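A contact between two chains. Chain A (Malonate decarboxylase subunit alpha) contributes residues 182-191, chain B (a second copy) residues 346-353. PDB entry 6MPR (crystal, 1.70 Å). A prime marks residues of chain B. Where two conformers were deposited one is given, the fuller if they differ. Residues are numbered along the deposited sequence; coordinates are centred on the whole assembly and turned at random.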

# COMPACT_ATOMS: atom_id res chain seq x y z
N PRO A 182 0.45 -14.29 2.57
CA PRO A 182 1.85 -13.83 2.66
C PRO A 182 2.01 -12.58 3.50
O PRO A 182 3.01 -12.43 4.21
N ALA A 183 1.02 -11.68 3.47
CA ALA A 183 1.11 -10.44 4.23
C ALA A 183 0.91 -10.69 5.72
O ALA A 183 1.45 -9.94 6.54
N LEU A 184 0.12 -11.71 6.07
CA LEU A 184 -0.13 -12.01 7.48
C LEU A 184 1.01 -12.82 8.09
O LEU A 184 1.32 -12.66 9.29
N ILE A 185 1.62 -13.72 7.32
CA ILE A 185 2.61 -14.63 7.88
C ILE A 185 3.96 -13.95 8.06
O ILE A 185 4.61 -14.14 9.09
N GLU A 186 4.41 -13.18 7.07
CA GLU A 186 5.76 -12.62 7.14
C GLU A 186 6.04 -11.87 8.43
O GLU A 186 7.10 -12.09 9.02
N PRO A 187 5.16 -10.98 8.93
CA PRO A 187 5.49 -10.27 10.18
C PRO A 187 5.78 -11.19 11.36
O PRO A 187 6.68 -10.90 12.16
N ALA A 188 5.06 -12.31 11.47
CA ALA A 188 5.30 -13.27 12.54
C ALA A 188 6.54 -14.11 12.29
O ALA A 188 7.30 -14.41 13.22
N ALA A 189 6.74 -14.51 11.04
CA ALA A 189 7.86 -15.38 10.71
C ALA A 189 9.18 -14.70 11.02
O ALA A 189 10.18 -15.37 11.29
N PHE A 190 9.22 -13.36 10.99
CA PHE A 190 10.46 -12.64 11.22
C PHE A 190 10.46 -11.86 12.53
O PHE A 190 11.24 -10.91 12.70
N SER A 191 9.63 -12.26 13.49
CA SER A 191 9.69 -11.66 14.82
C SER A 191 9.58 -12.72 15.90
O SER A 191 9.20 -12.40 17.03
N LEU B 346 18.57 -10.01 9.31
CA LEU B 346 17.52 -9.06 8.99
C LEU B 346 16.75 -9.47 7.74
O LEU B 346 17.35 -9.98 6.78
N ARG B 347 15.43 -9.27 7.74
CA ARG B 347 14.61 -9.33 6.52
C ARG B 347 14.01 -7.94 6.32
O ARG B 347 13.05 -7.57 7.01
N SER B 348 14.60 -7.17 5.41
CA SER B 348 14.00 -5.92 5.00
C SER B 348 12.91 -6.22 4.00
O SER B 348 12.82 -7.32 3.45
N ASN B 349 12.03 -5.24 3.80
CA ASN B 349 10.95 -5.41 2.84
C ASN B 349 10.46 -4.00 2.52
O ASN B 349 9.68 -3.44 3.29
N ARG B 350 10.92 -3.44 1.39
CA ARG B 350 10.65 -2.03 1.16
C ARG B 350 9.16 -1.78 0.91
O ARG B 350 8.62 -0.78 1.39
N MET B 351 8.49 -2.68 0.19
CA MET B 351 7.06 -2.50 -0.04
C MET B 351 6.29 -2.53 1.28
O MET B 351 5.48 -1.64 1.56
N MET B 352 6.55 -3.55 2.11
CA MET B 352 5.85 -3.67 3.39
C MET B 352 6.16 -2.50 4.30
O MET B 352 5.26 -1.96 4.96
N CYS B 353 7.42 -2.07 4.34
CA CYS B 353 7.81 -0.97 5.22
C CYS B 353 7.19 0.35 4.75
O CYS B 353 6.73 1.16 5.57

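Burying a carboxylate at a protein interface is costly unless donors compensate its charge, and the contact between two copies of the malonate decarboxylase alpha subunit illustrates how a single glutamate can be served by several donors at once. Glu186 lies on a helix of chain A with its CA-to-CB bond directed toward chain B. With chi1 and chi2 both t, the side chain is extended and carries its carboxylate to the loop that precedes the helix beginning at Arg350′.

Arg347′, also pointing toward its partner, meets the carboxylate with two donors. Its NE donates to Glu186 OE2 at 3.0 Å, nearly straight at 169°, and its NH2 donates to Glu186 OE1 at 3.2 Å, more bent at 145°. The two bonds form a bidentate salt bridge, in which OE2 approaches the guanidinium at its edge, near its plane, where the N-H bonds point. An off-well chi2 of 104° accompanies this arrangement, while chi1 and chi3 are t. The remaining nitrogen, NH1, is satisfied elsewhere in the structure.

Asn349′ shows how one amide can serve two needs. With chi1 t, its ND2 donates across the interface to Glu186 OE2 at 3.0 Å and 170°, whereas its OD1 turns back to its own chain and accepts from Met352′ N at 3.0 Å, capping the helix. With OD1 engaged in the cap, the amide nitrogen ND2 lies on the side of the glutamate. A water completes the surroundings of OE2, donating to Glu186 OE2 at 2.8 Å and to Arg347′ O at 3.2 Å, so that it bridges the two chains. OE2 thus accepts from NE, ND2 and water, while OE1 takes the bond from NH2.

Apolar groups pack beside this polar cluster. Met352′ points toward chain A, its chi1 and chi2 t and chi3 m, and brings CE to 3.6 Å from Glu186 CD; the same methyl lies 4.4 Å from Pro187 CD. Phe190, the first residue to leave helical geometry after the chain A helix, has chi1 m and chi2 near 88°. One face of its ring receives Arg347′ CB, which sits 3.8 Å from the centroid of the Phe190 ring, 30° off the normal, in a CH-pi contact. Arginine therefore works along its length, its first methylene against the aromatic face and its charged end against the carboxylate. Out of reach of the chain B stretch, Ser191, with chi1 p, satisfies its hydroxyl within chain A: OG donates to Pro187 O at 2.7 Å.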

# COMPACT_ATOMS: atom_id res chain seq x y z
CB PRO A 182 2.24 -13.59 1.20
CG PRO A 182 1.24 -14.35 0.39
CD PRO A 182 -0.03 -14.25 1.18
CB ALA A 183 0.08 -9.42 3.74
CB LEU A 184 -1.44 -12.79 7.63
CG LEU A 184 -2.72 -12.16 7.07
CD1 LEU A 184 -3.90 -13.13 7.19
CD2 LEU A 184 -3.02 -10.83 7.75
CB ILE A 185 2.72 -15.89 7.00
CG1 ILE A 185 1.44 -16.72 7.12
CG2 ILE A 185 3.95 -16.71 7.40
CD1 ILE A 185 1.36 -17.88 6.14
CB GLU A 186 6.05 -11.74 5.91
CG GLU A 186 7.39 -11.02 6.04
CD GLU A 186 7.84 -10.36 4.75
OE1 GLU A 186 7.28 -10.67 3.67
OE2 GLU A 186 8.80 -9.54 4.84
CB PRO A 187 4.23 -9.42 10.43
CG PRO A 187 3.75 -9.11 9.04
CD PRO A 187 3.94 -10.43 8.30
CB ALA A 188 4.09 -14.20 12.69
CB ALA A 189 7.78 -15.78 9.23
CB PHE A 190 10.75 -11.75 10.01
CG PHE A 190 11.06 -12.56 8.78
CD1 PHE A 190 10.04 -12.99 7.94
CD2 PHE A 190 12.35 -12.97 8.53
CE1 PHE A 190 10.32 -13.78 6.83
CE2 PHE A 190 12.64 -13.77 7.42
CZ PHE A 190 11.63 -14.17 6.58
CB SER A 191 8.58 -10.62 15.00
OG SER A 191 7.30 -11.19 14.73
CB LEU B 346 18.15 -7.68 8.79
CG LEU B 346 17.21 -6.57 8.30
CD1 LEU B 346 16.23 -6.20 9.39
CD2 LEU B 346 18.02 -5.34 7.85
CB ARG B 347 13.51 -10.39 6.59
CG ARG B 347 12.34 -10.19 5.61
CD ARG B 347 12.35 -11.12 4.39
NE ARG B 347 11.11 -10.98 3.60
CZ ARG B 347 10.89 -11.58 2.44
NH1 ARG B 347 11.82 -12.38 1.91
NH2 ARG B 347 9.74 -11.38 1.81
CB SER B 348 15.05 -4.98 4.40
OG SER B 348 15.68 -5.62 3.30
CB ASN B 349 9.84 -6.29 3.40
CG ASN B 349 8.77 -6.60 2.37
OD1 ASN B 349 8.47 -5.76 1.51
ND2 ASN B 349 8.19 -7.80 2.45
CB ARG B 350 11.49 -1.48 0.01
CG ARG B 350 11.20 0.02 -0.27
CD ARG B 350 12.30 0.74 -1.05
NE ARG B 350 13.42 1.16 -0.18
CZ ARG B 350 14.61 0.58 -0.17
NH1 ARG B 350 14.88 -0.43 -0.99
NH2 ARG B 350 15.55 1.03 0.66
CB MET B 351 6.55 -3.58 -1.01
CG MET B 351 5.05 -3.51 -1.32
SD MET B 351 4.07 -4.22 0.01
CE MET B 351 4.88 -5.80 0.26
CB MET B 352 6.25 -4.99 4.06
CG MET B 352 5.54 -5.30 5.36
SD MET B 352 6.06 -6.95 5.93
CE MET B 352 5.13 -8.03 4.84
CB CYS B 353 9.33 -0.88 5.27
SG CYS B 353 9.96 0.03 6.69
O HOH W 1 9.92 -7.95 6.85